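Local coordinates for MutT/nudix family protein (Enterococcus faecalis, PDB 2FML) that is of unknown function but, as a Nudix family member with a winged-helix domain, probably binds or hydrolyses a nucleoside-diphosphate-linked compound, at residues Lys57-Gln62 against Glu95-Val100; Trp72-Gly77 against Phe184-Ile189. All coordinates share one frame; numbering follows the deposited sequence.

Contact 1 of 2, residues Lys57-Gln62 against Glu95-Val100; sequences KVLLIQ and EETGVV
Leu59 and Thr97 meet through their methyl groups. The forked end of the leucine straddles one methyl, CD1 lying 3.7 Å from Thr97 CG2 and CD2 at 3.8 Å from the same atom, and the two side chains run slantwise to each other. Leu59 holds its CG anti to the backbone N (chi1 -172°), which carries the branch out from strand 55-63 to the end of helix 85-97. Threonine suits the opposing place because its two branches do different work. CG2 faces the leucine, while OG1 turns back to the helix, where it bonds to the carbonyl of Thr93 and accepts a hydrogen bond from the backbone N of Val99 at 3.1 Å in an ST turn. The hydroxyl is thus satisfied by main chain, although the residue is buried. Gly98, with its positive phi of 82°, lets the chain leave the helix directly after this point.

Two residues along the strand, Ile61 points to the same side as Leu59 and sends CD1 to within 3.9 Å of Glu96 OE1. This is a van der Waals approach, with the aliphatic tip lying near a carboxylate oxygen. Glu96 bends at chi2 (-149°), and OE1 also accepts a hydrogen bond from the backbone N of Gly76, which helps to hold that oxygen in place. Pro75 touches Leu59, Glu96 and Thr97 and so joins the two pairs. Leu60, between the two inward-facing residues, points to the other side of the sheet, as strand alternation requires.

The Nudix box spans residues 77-98, and Glu95, Glu96 and Thr97 lie near its end: the contact seats the C-terminal end of the Nudix helix against the central sheet, as in the alpha-beta-alpha sandwich of the Nudix fold.

Contact 2 of 2, residues Trp72-Gly77 against Phe184-Ile189; sequences WALPGG and FDHSEI
The imidazole of His186 has Leu74 over one face, where CD1 stands 4.0 Å above the ring plane and is displaced toward the rim, while the backbone of Ala73 lies at the edge, its CA 3.7 Å from ND1. The backbone N of Leu74 donates to ND1 over 2.9 Å, from 24° out of the ring plane, and the bond is bent (146° at the hydrogen). Because ND1 accepts here, the proton of a neutral ring would belong on NE2, which bonds to a glycerol, probably from the crystallisation liquor. Histidine suits the place by offering a flat surface to the leucine and a nitrogen to the main chain; the small Ala73 lets the ring come close, its CB 3.8 Å from ND1.

Leucine also reaches past the ring to a second residue of the helix: Leu74 CD1 packs 3.6 Å from Ile189 CG2.

Strand 39-50 lines this junction, with Asp43 touching both Leu74 and His186 and Val45 touching both Leu74 and Ile189. Phe112 of strand 106-112 adds to the apolar side of Ile189, so the first turn of helix 186-200 is seated against strands 39-50, 72-78 and 106-112.

From the N terminus the chain passes first through 57-62, then 72-77, then 95-100, and much later 184-189, so the two contacts cross. Contact 1 closes a loop of 32 residues that contains the first segment of contact 2; contact 2 closes a far longer one, of 106 residues, that contains the second segment of contact 1. Their centres lie about 12 Å apart, and they are joined through neighbouring antiparallel strands 55-63 and 72-78, where Ile61 N and Ala73 O probably bond at 2.9 Å. Together they tie the end of helix 85-97 and the start of helix 186-200 to one mixed sheet.

Contact 1 of 2, residues Lys57-Gln62 against Glu95-Val100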
loop_
_atom_site.group_PDB
_atom_site.type_symbol
_atom_site.label_atom_id
_atom_site.label_comp_id
_atom_site.label_asym_id
_atom_site.label_seq_id
_atom_site.Cartn_x
_atom_site.Cartn_y
_atom_site.Cartn_z
ATOM N N LYS A 57 -11.344 6.461 19.235
ATOM C CA LYS A 57 -11.686 5.067 19.482
ATOM C C LYS A 57 -11.342 4.232 18.247
ATOM O O LYS A 57 -11.230 4.751 17.138
ATOM C CB LYS A 57 -13.162 4.905 19.888
ATOM C CG LYS A 57 -13.674 5.871 20.926
ATOM C CD LYS A 57 -14.788 5.281 21.755
ATOM C CE LYS A 57 -15.410 6.340 22.645
ATOM N NZ LYS A 57 -16.613 5.917 23.460
ATOM N N VAL A 58 -11.139 2.934 18.457
ATOM C CA VAL A 58 -10.847 2.011 17.378
ATOM C C VAL A 58 -11.731 0.759 17.579
ATOM O O VAL A 58 -11.936 0.335 18.715
ATOM C CB VAL A 58 -9.336 1.649 17.344
ATOM C CG1 VAL A 58 -8.897 1.001 18.685
ATOM C CG2 VAL A 58 -9.018 0.731 16.086
ATOM N N LEU A 59 -12.302 0.227 16.500
ATOM C CA LEU A 59 -13.210 -0.903 16.628
ATOM C C LEU A 59 -12.407 -2.227 16.679
ATOM O O LEU A 59 -11.532 -2.437 15.824
ATOM C CB LEU A 59 -14.209 -0.927 15.464
ATOM C CG LEU A 59 -15.351 -1.924 15.525
ATOM C CD1 LEU A 59 -16.353 -1.596 14.477
ATOM C CD2 LEU A 59 -14.744 -3.318 15.259
ATOM N N LEU A 60 -12.705 -3.071 17.665
ATOM C CA LEU A 60 -12.073 -4.415 17.808
ATOM C C LEU A 60 -13.195 -5.421 17.971
ATOM O O LEU A 60 -14.260 -5.074 18.436
ATOM C CB LEU A 60 -11.157 -4.521 19.033
ATOM C CG LEU A 60 -9.919 -3.639 19.093
ATOM C CD1 LEU A 60 -9.068 -3.947 20.328
ATOM C CD2 LEU A 60 -9.059 -3.810 17.786
ATOM N N ILE A 61 -12.946 -6.668 17.596
ATOM C CA ILE A 61 -13.909 -7.727 17.829
ATOM C C ILE A 61 -13.189 -8.752 18.656
ATOM O O ILE A 61 -11.967 -8.875 18.557
ATOM C CB ILE A 61 -14.368 -8.435 16.521
ATOM C CG1 ILE A 61 -13.135 -9.025 15.788
ATOM C CG2 ILE A 61 -15.147 -7.501 15.645
ATOM C CD1 ILE A 61 -13.398 -10.291 14.965
ATOM N N GLN A 62 -13.958 -9.502 19.463
ATOM C CA GLN A 62 -13.457 -10.689 20.145
ATOM C C GLN A 62 -13.804 -11.874 19.273
ATOM O O GLN A 62 -14.980 -12.165 19.028
ATOM C CB GLN A 62 -14.035 -10.875 21.550
ATOM C CG GLN A 62 -13.478 -12.106 22.218
ATOM C CD GLN A 62 -13.909 -12.285 23.653
ATOM O OE1 GLN A 62 -13.084 -12.600 24.544
ATOM N NE2 GLN A 62 -15.186 -12.122 23.894
ATOM N N GLU A 95 -20.595 -7.507 7.605
ATOM C CA GLU A 95 -21.056 -8.826 8.119
ATOM C C GLU A 95 -20.669 -8.970 9.580
ATOM O O GLU A 95 -21.499 -9.473 10.382
ATOM C CB GLU A 95 -20.478 -10.025 7.324
ATOM C CG GLU A 95 -20.503 -9.848 5.768
ATOM C CD GLU A 95 -20.615 -11.138 4.889
ATOM O OE1 GLU A 95 -19.715 -12.013 5.009
ATOM O OE2 GLU A 95 -21.574 -11.206 4.046
ATOM N N GLU A 96 -19.432 -8.508 9.916
ATOM C CA GLU A 96 -18.850 -8.635 11.271
ATOM C C GLU A 96 -19.193 -7.555 12.294
ATOM O O GLU A 96 -19.137 -7.832 13.486
ATOM C CB GLU A 96 -17.339 -8.802 11.223
ATOM C CG GLU A 96 -16.901 -9.913 10.290
ATOM C CD GLU A 96 -15.607 -10.618 10.716
ATOM O OE1 GLU A 96 -14.671 -9.961 11.264
ATOM O OE2 GLU A 96 -15.546 -11.858 10.464
ATOM N N THR A 97 -19.552 -6.340 11.839
ATOM C CA THR A 97 -19.705 -5.190 12.741
ATOM C C THR A 97 -21.014 -4.455 12.557
ATOM O O THR A 97 -21.373 -3.627 13.405
ATOM C CB THR A 97 -18.580 -4.107 12.558
ATOM O OG1 THR A 97 -18.716 -3.488 11.274
ATOM C CG2 THR A 97 -17.180 -4.700 12.724
ATOM N N GLY A 98 -21.689 -4.707 11.431
ATOM C CA GLY A 98 -22.893 -3.974 11.066
ATOM C C GLY A 98 -22.650 -2.631 10.410
ATOM O O GLY A 98 -23.554 -1.987 9.984
ATOM N N VAL A 99 -21.413 -2.210 10.275
ATOM C CA VAL A 99 -21.137 -0.849 9.789
ATOM C C VAL A 99 -21.069 -0.793 8.251
ATOM O O VAL A 99 -20.389 -1.624 7.600
ATOM C CB VAL A 99 -19.875 -0.300 10.436
ATOM C CG1 VAL A 99 -19.685 1.182 10.078
ATOM C CG2 VAL A 99 -19.952 -0.538 11.944
ATOM N N VAL A 100 -21.828 0.159 7.694
ATOM C CA VAL A 100 -21.809 0.459 6.275
ATOM C C VAL A 100 -20.892 1.685 6.007
ATOM O O VAL A 100 -21.201 2.796 6.441
ATOM C CB VAL A 100 -23.242 0.711 5.735
ATOM C CG1 VAL A 100 -23.221 0.878 4.235
ATOM C CG2 VAL A 100 -24.189 -0.426 6.127
#

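Contact 2 of 2, residues Trp72-Gly77 against Phe184-Ile189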
loop_
_atom_site.group_PDB
_atom_site.type_symbol
_atom_site.label_atom_id
_atom_site.label_comp_id
_atom_site.label_asym_id
_atom_site.label_seq_id
_atom_site.Cartn_x
_atom_site.Cartn_y
_atom_site.Cartn_z
ATOM N N TRP A 72 -8.906 -10.462 21.114
ATOM C CA TRP A 72 -9.375 -9.286 20.407
ATOM C C TRP A 72 -8.552 -9.078 19.135
ATOM O O TRP A 72 -7.379 -9.439 19.059
ATOM C CB TRP A 72 -9.369 -8.027 21.320
ATOM C CG TRP A 72 -10.241 -8.211 22.521
ATOM C CD1 TRP A 72 -9.851 -8.717 23.744
ATOM C CD2 TRP A 72 -11.657 -7.948 22.628
ATOM N NE1 TRP A 72 -10.929 -8.777 24.591
ATOM C CE2 TRP A 72 -12.043 -8.292 23.947
ATOM C CE3 TRP A 72 -12.633 -7.443 21.746
ATOM C CZ2 TRP A 72 -13.373 -8.164 24.402
ATOM C CZ3 TRP A 72 -13.945 -7.302 22.206
ATOM C CH2 TRP A 72 -14.301 -7.645 23.523
ATOM N N ALA A 73 -9.203 -8.519 18.127
ATOM C CA ALA A 73 -8.674 -8.566 16.802
ATOM C C ALA A 73 -9.312 -7.438 15.981
ATOM O O ALA A 73 -10.384 -6.985 16.319
ATOM C CB ALA A 73 -8.991 -9.953 16.167
ATOM N N LEU A 74 -8.687 -7.020 14.882
ATOM C CA LEU A 74 -9.455 -6.255 13.850
ATOM C C LEU A 74 -10.507 -7.111 13.173
ATOM O O LEU A 74 -10.337 -8.348 13.034
ATOM C CB LEU A 74 -8.541 -5.593 12.783
ATOM C CG LEU A 74 -7.395 -4.717 13.371
ATOM C CD1 LEU A 74 -6.260 -4.500 12.356
ATOM C CD2 LEU A 74 -7.911 -3.336 13.916
ATOM N N PRO A 75 -11.603 -6.478 12.726
ATOM C CA PRO A 75 -12.542 -7.214 11.892
ATOM C C PRO A 75 -11.861 -7.490 10.535
ATOM O O PRO A 75 -11.100 -6.674 10.081
ATOM C CB PRO A 75 -13.693 -6.222 11.711
ATOM C CG PRO A 75 -13.090 -4.879 11.958
ATOM C CD PRO A 75 -12.013 -5.080 12.961
ATOM N N GLY A 76 -12.086 -8.649 9.918
ATOM C CA GLY A 76 -11.554 -8.901 8.572
ATOM C C GLY A 76 -11.891 -10.314 8.141
ATOM O O GLY A 76 -12.577 -11.024 8.845
ATOM N N GLY A 77 -11.401 -10.750 6.999
ATOM C CA GLY A 77 -11.783 -12.061 6.537
ATOM C C GLY A 77 -11.252 -12.338 5.173
ATOM O O GLY A 77 -10.468 -11.570 4.634
ATOM N N PHE A 184 -3.084 -12.505 15.884
ATOM C CA PHE A 184 -2.296 -12.434 14.667
ATOM C C PHE A 184 -1.177 -11.404 14.826
ATOM O O PHE A 184 -0.550 -11.367 15.899
ATOM C CB PHE A 184 -3.168 -12.158 13.434
ATOM C CG PHE A 184 -4.301 -13.164 13.236
ATOM C CD1 PHE A 184 -4.041 -14.422 12.730
ATOM C CD2 PHE A 184 -5.627 -12.817 13.531
ATOM C CE1 PHE A 184 -5.093 -15.349 12.531
ATOM C CE2 PHE A 184 -6.655 -13.680 13.341
ATOM C CZ PHE A 184 -6.396 -14.996 12.815
ATOM N N ASP A 185 -0.977 -10.580 13.787
ATOM C CA ASP A 185 -0.033 -9.470 13.762
ATOM C C ASP A 185 -0.827 -8.157 13.770
ATOM O O ASP A 185 -0.346 -7.137 13.342
ATOM C CB ASP A 185 0.855 -9.554 12.495
ATOM C CG ASP A 185 0.040 -9.503 11.186
ATOM O OD1 ASP A 185 -1.201 -9.655 11.232
ATOM O OD2 ASP A 185 0.632 -9.309 10.096
ATOM N N HIS A 186 -2.027 -8.179 14.338
ATOM C CA HIS A 186 -2.886 -6.961 14.379
ATOM C C HIS A 186 -2.332 -5.788 15.176
ATOM O O HIS A 186 -2.670 -4.653 14.910
ATOM C CB HIS A 186 -4.303 -7.299 14.830
ATOM C CG HIS A 186 -5.022 -8.143 13.844
ATOM N ND1 HIS A 186 -6.368 -8.431 13.951
ATOM C CD2 HIS A 186 -4.580 -8.744 12.711
ATOM C CE1 HIS A 186 -6.723 -9.177 12.921
ATOM N NE2 HIS A 186 -5.656 -9.379 12.160
ATOM N N SER A 187 -1.445 -6.066 16.124
ATOM C CA SER A 187 -0.746 -4.963 16.800
ATOM C C SER A 187 0.129 -4.151 15.816
ATOM O O SER A 187 0.161 -2.886 15.882
ATOM C CB SER A 187 0.138 -5.549 17.913
ATOM O OG SER A 187 1.309 -5.881 17.250
ATOM N N GLU A 188 0.798 -4.861 14.887
ATOM C CA GLU A 188 1.550 -4.196 13.829
ATOM C C GLU A 188 0.700 -3.399 12.884
ATOM O O GLU A 188 1.166 -2.463 12.304
ATOM C CB GLU A 188 2.368 -5.173 12.942
ATOM C CG GLU A 188 3.578 -5.776 13.589
ATOM C CD GLU A 188 3.985 -7.008 12.837
ATOM O OE1 GLU A 188 4.212 -6.833 11.625
ATOM O OE2 GLU A 188 4.017 -8.140 13.428
ATOM N N ILE A 189 -0.472 -3.925 12.590
ATOM C CA ILE A 189 -1.409 -3.266 11.736
ATOM C C ILE A 189 -1.997 -1.981 12.407
ATOM O O ILE A 189 -2.132 -0.954 11.745
ATOM C CB ILE A 189 -2.574 -4.218 11.281
ATOM C CG1 ILE A 189 -2.104 -5.632 10.798
ATOM C CG2 ILE A 189 -3.476 -3.461 10.322
ATOM C CD1 ILE A 189 -3.267 -6.473 10.137
#